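PDB 2X9Q: Cyclo(L-tyrosyl-L-tyrosyl) synthase from Mycobacterium tuberculosis, which makes the cyclic dipeptide cyclo(L-Tyr-L-Tyr) from two molecules of tyrosyl-tRNA, probably without consuming ATP and as an intermediate on the way to mycocyclosin. Local coordinates for residues L107-R112 and R164-R168. Residues are numbered along the deposited sequence.
Sequences LTNFDR and RLCVR
Three hydrogen bonds from the guanidinium of Arg164 gather the turn at the end of helix 96-109: NH2 donates to Leu107 O (2.9 Å) and Phe110 O (2.9 Å), NE to Asp111 O (3.0 Å). An m, t, p course of chi1 to chi3 brings the group there, taking up carbonyls where the chain leaves helical geometry at Phe110 (phi/psi -139/150). Farther along, Arg112 (chi1 and chi2 t) and Arg168 (chi1 p) bring their NH2 atoms within 3.2 Å of each other; Asp114 forms a salt bridge with each, offsetting the like charges. Backbones come closest at Arg112 and Arg164 (CA-CA 4.7 Å), with a CA-H...O contact from Arg112 CA to Arg164 O (3.3 Å). Leu107 CD2 covers one guanidinium face (3.8 Å to Arg164 CZ) and meets Leu165 CB at 4.0 Å. The turn between helix 96-109 and strand 112-117 is thereby tied to the start of strand 165-169, parallel to 112-117 and outermost within this chain in the Rossmann-like sheet of this HUP-clan enzyme; Leu165 continues the packing onto Val155 and Leu158 of helix 133-158.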
ATOM      1  N   LEU A 107     -16.478  -0.298  -4.680  1.00 28.52           N
ATOM      2  CA  LEU A 107     -17.508   0.600  -5.109  1.00 29.89           C
ATOM      3  C   LEU A 107     -18.744   0.499  -4.219  1.00 28.85           C
ATOM      4  O   LEU A 107     -19.482   1.467  -4.119  1.00 31.04           O
ATOM      5  CB  LEU A 107     -17.899   0.314  -6.559  1.00 30.78           C
ATOM      6  CG  LEU A 107     -16.886   0.774  -7.613  1.00 30.18           C
ATOM      7  CD1 LEU A 107     -17.266   0.299  -8.988  1.00 32.57           C
ATOM      8  CD2 LEU A 107     -16.605   2.240  -7.598  1.00 30.13           C
ATOM      9  N   THR A 108     -18.974  -0.643  -3.609  1.00 29.67           N
ATOM     10  CA  THR A 108     -20.059  -0.770  -2.642  1.00 31.57           C
ATOM     11  C   THR A 108     -19.787   0.084  -1.386  1.00 32.88           C
ATOM     12  O   THR A 108     -20.744   0.602  -0.783  1.00 32.91           O
ATOM     13  CB  THR A 108     -20.312  -2.220  -2.284  1.00 31.94           C
ATOM     14  OG1 THR A 108     -20.576  -2.901  -3.517  1.00 32.91           O
ATOM     15  CG2 THR A 108     -21.531  -2.399  -1.234  1.00 30.11           C
ATOM     16  N   ASN A 109     -18.503   0.268  -1.009  1.00 29.28           N
ATOM     17  CA  ASN A 109     -18.233   0.797   0.310  1.00 28.80           C
ATOM     18  C   ASN A 109     -17.595   2.159   0.361  1.00 26.85           C
ATOM     19  O   ASN A 109     -17.552   2.709   1.410  1.00 29.07           O
ATOM     20  CB  ASN A 109     -17.516  -0.244   1.165  1.00 28.08           C
ATOM     21  CG  ASN A 109     -18.387  -1.469   1.430  1.00 32.12           C
ATOM     22  OD1 ASN A 109     -19.212  -1.445   2.330  1.00 28.20           O
ATOM     23  ND2 ASN A 109     -18.192  -2.535   0.686  1.00 27.60           N
ATOM     24  N   PHE A 110     -17.206   2.748  -0.761  1.00 26.17           N
ATOM     25  CA  PHE A 110     -16.518   4.061  -0.769  1.00 25.03           C
ATOM     26  C   PHE A 110     -17.018   4.947  -1.900  1.00 25.35           C
ATOM     27  O   PHE A 110     -17.282   4.420  -2.986  1.00 28.67           O
ATOM     28  CB  PHE A 110     -14.982   3.841  -0.933  1.00 22.74           C
ATOM     29  CG  PHE A 110     -14.401   2.958   0.123  1.00 20.50           C
ATOM     30  CD1 PHE A 110     -13.960   3.508   1.300  1.00 20.88           C
ATOM     31  CD2 PHE A 110     -14.394   1.585  -0.024  1.00 22.72           C
ATOM     32  CE1 PHE A 110     -13.439   2.690   2.333  1.00 21.97           C
ATOM     33  CE2 PHE A 110     -13.937   0.742   1.008  1.00 24.80           C
ATOM     34  CZ  PHE A 110     -13.438   1.269   2.160  1.00 23.46           C
ATOM     35  N   ASP A 111     -17.011   6.271  -1.735  1.00 25.66           N
ATOM     36  CA  ASP A 111     -17.390   7.118  -2.854  1.00 26.47           C
ATOM     37  C   ASP A 111     -16.448   6.995  -4.042  1.00 28.54           C
ATOM     38  O   ASP A 111     -16.846   7.141  -5.213  1.00 25.44           O
ATOM     39  CB  ASP A 111     -17.532   8.578  -2.489  1.00 26.78           C
ATOM     40  CG  ASP A 111     -18.670   8.810  -1.448  1.00 31.08           C
ATOM     41  OD1 ASP A 111     -19.551   7.933  -1.276  1.00 25.34           O
ATOM     42  OD2 ASP A 111     -18.571   9.821  -0.743  1.00 28.36           O
ATOM     43  N   ARG A 112     -15.167   6.760  -3.750  1.00 27.62           N
ATOM     44  CA  ARG A 112     -14.183   6.735  -4.816  1.00 27.08           C
ATOM     45  C   ARG A 112     -13.128   5.659  -4.456  1.00 26.55           C
ATOM     46  O   ARG A 112     -12.871   5.439  -3.258  1.00 25.00           O
ATOM     47  CB  ARG A 112     -13.610   8.144  -4.855  1.00 29.75           C
ATOM     48  CG  ARG A 112     -12.925   8.503  -6.106  1.00 39.92           C
ATOM     49  CD  ARG A 112     -11.958   9.754  -5.950  1.00 51.19           C
ATOM     50  NE  ARG A 112     -10.735   9.474  -6.725  1.00 55.05           N
ATOM     51  CZ  ARG A 112      -9.694  10.285  -6.890  1.00 58.34           C
ATOM     52  NH1 ARG A 112      -9.664  11.504  -6.326  1.00 58.43           N
ATOM     53  NH2 ARG A 112      -8.680   9.867  -7.664  1.00 57.69           N
ATOM     54  N   ARG A 164     -15.850   6.699 -10.742  1.00 35.87           N
ATOM     55  CA  ARG A 164     -15.534   6.496  -9.337  1.00 34.26           C
ATOM     56  C   ARG A 164     -14.258   5.656  -9.037  1.00 33.79           C
ATOM     57  O   ARG A 164     -13.679   5.773  -7.950  1.00 32.11           O
ATOM     58  CB  ARG A 164     -16.750   5.891  -8.644  1.00 34.59           C
ATOM     59  CG  ARG A 164     -17.997   6.901  -8.684  1.00 36.07           C
ATOM     60  CD  ARG A 164     -19.163   6.244  -8.173  1.00 33.80           C
ATOM     61  NE  ARG A 164     -18.914   5.730  -6.851  1.00 36.26           N
ATOM     62  CZ  ARG A 164     -19.328   4.545  -6.430  1.00 32.43           C
ATOM     63  NH1 ARG A 164     -20.047   3.817  -7.241  1.00 32.23           N
ATOM     64  NH2 ARG A 164     -19.052   4.097  -5.214  1.00 28.05           N
ATOM     65  N   LEU A 165     -13.889   4.797  -9.991  1.00 30.96           N
ATOM     66  CA  LEU A 165     -12.842   3.805  -9.879  1.00 30.47           C
ATOM     67  C   LEU A 165     -11.778   4.060 -10.931  1.00 31.06           C
ATOM     68  O   LEU A 165     -12.128   4.283 -12.127  1.00 29.66           O
ATOM     69  CB  LEU A 165     -13.494   2.461 -10.065  1.00 29.43           C
ATOM     70  CG  LEU A 165     -12.531   1.333 -10.187  1.00 31.01           C
ATOM     71  CD1 LEU A 165     -11.891   1.104  -8.770  1.00 28.23           C
ATOM     72  CD2 LEU A 165     -13.405   0.205 -10.566  1.00 23.98           C
ATOM     73  N   CYS A 166     -10.501   4.157 -10.482  1.00 28.73           N
ATOM     74  CA  CYS A 166      -9.364   4.552 -11.321  1.00 28.98           C
ATOM     75  C   CYS A 166      -8.187   3.601 -11.016  1.00 26.85           C
ATOM     76  O   CYS A 166      -8.161   2.969  -9.946  1.00 22.73           O
ATOM     77  CB  CYS A 166      -8.946   5.971 -10.959  1.00 30.58           C
ATOM     78  SG  CYS A 166     -10.165   7.277 -11.515  1.00 52.11           S
ATOM     79  N   VAL A 167      -7.239   3.456 -11.948  1.00 26.39           N
ATOM     80  CA  VAL A 167      -6.021   2.675 -11.708  1.00 24.62           C
ATOM     81  C   VAL A 167      -4.891   3.599 -12.051  1.00 26.49           C
ATOM     82  O   VAL A 167      -4.995   4.390 -12.982  1.00 24.55           O
ATOM     83  CB  VAL A 167      -5.890   1.389 -12.555  1.00 26.49           C
ATOM     84  CG1 VAL A 167      -6.326   1.572 -14.048  1.00 26.94           C
ATOM     85  CG2 VAL A 167      -4.392   0.789 -12.445  1.00 23.91           C
ATOM     86  N   ARG A 168      -3.800   3.547 -11.296  1.00 25.58           N
ATOM     87  CA  ARG A 168      -2.621   4.233 -11.814  1.00 26.75           C
ATOM     88  C   ARG A 168      -1.365   3.643 -11.204  1.00 23.43           C
ATOM     89  O   ARG A 168      -1.450   3.018 -10.178  1.00 21.44           O
ATOM     90  CB  ARG A 168      -2.664   5.711 -11.543  1.00 28.85           C
ATOM     91  CG  ARG A 168      -2.356   6.073 -10.133  1.00 33.43           C
ATOM     92  CD  ARG A 168      -2.761   7.577  -9.885  1.00 37.46           C
ATOM     93  NE  ARG A 168      -4.187   7.657  -9.563  1.00 37.48           N
ATOM     94  CZ  ARG A 168      -4.915   8.790  -9.548  1.00 38.60           C
ATOM     95  NH1 ARG A 168      -4.379   9.961  -9.834  1.00 35.11           N
ATOM     96  NH2 ARG A 168      -6.194   8.745  -9.250  1.00 36.84           N
TER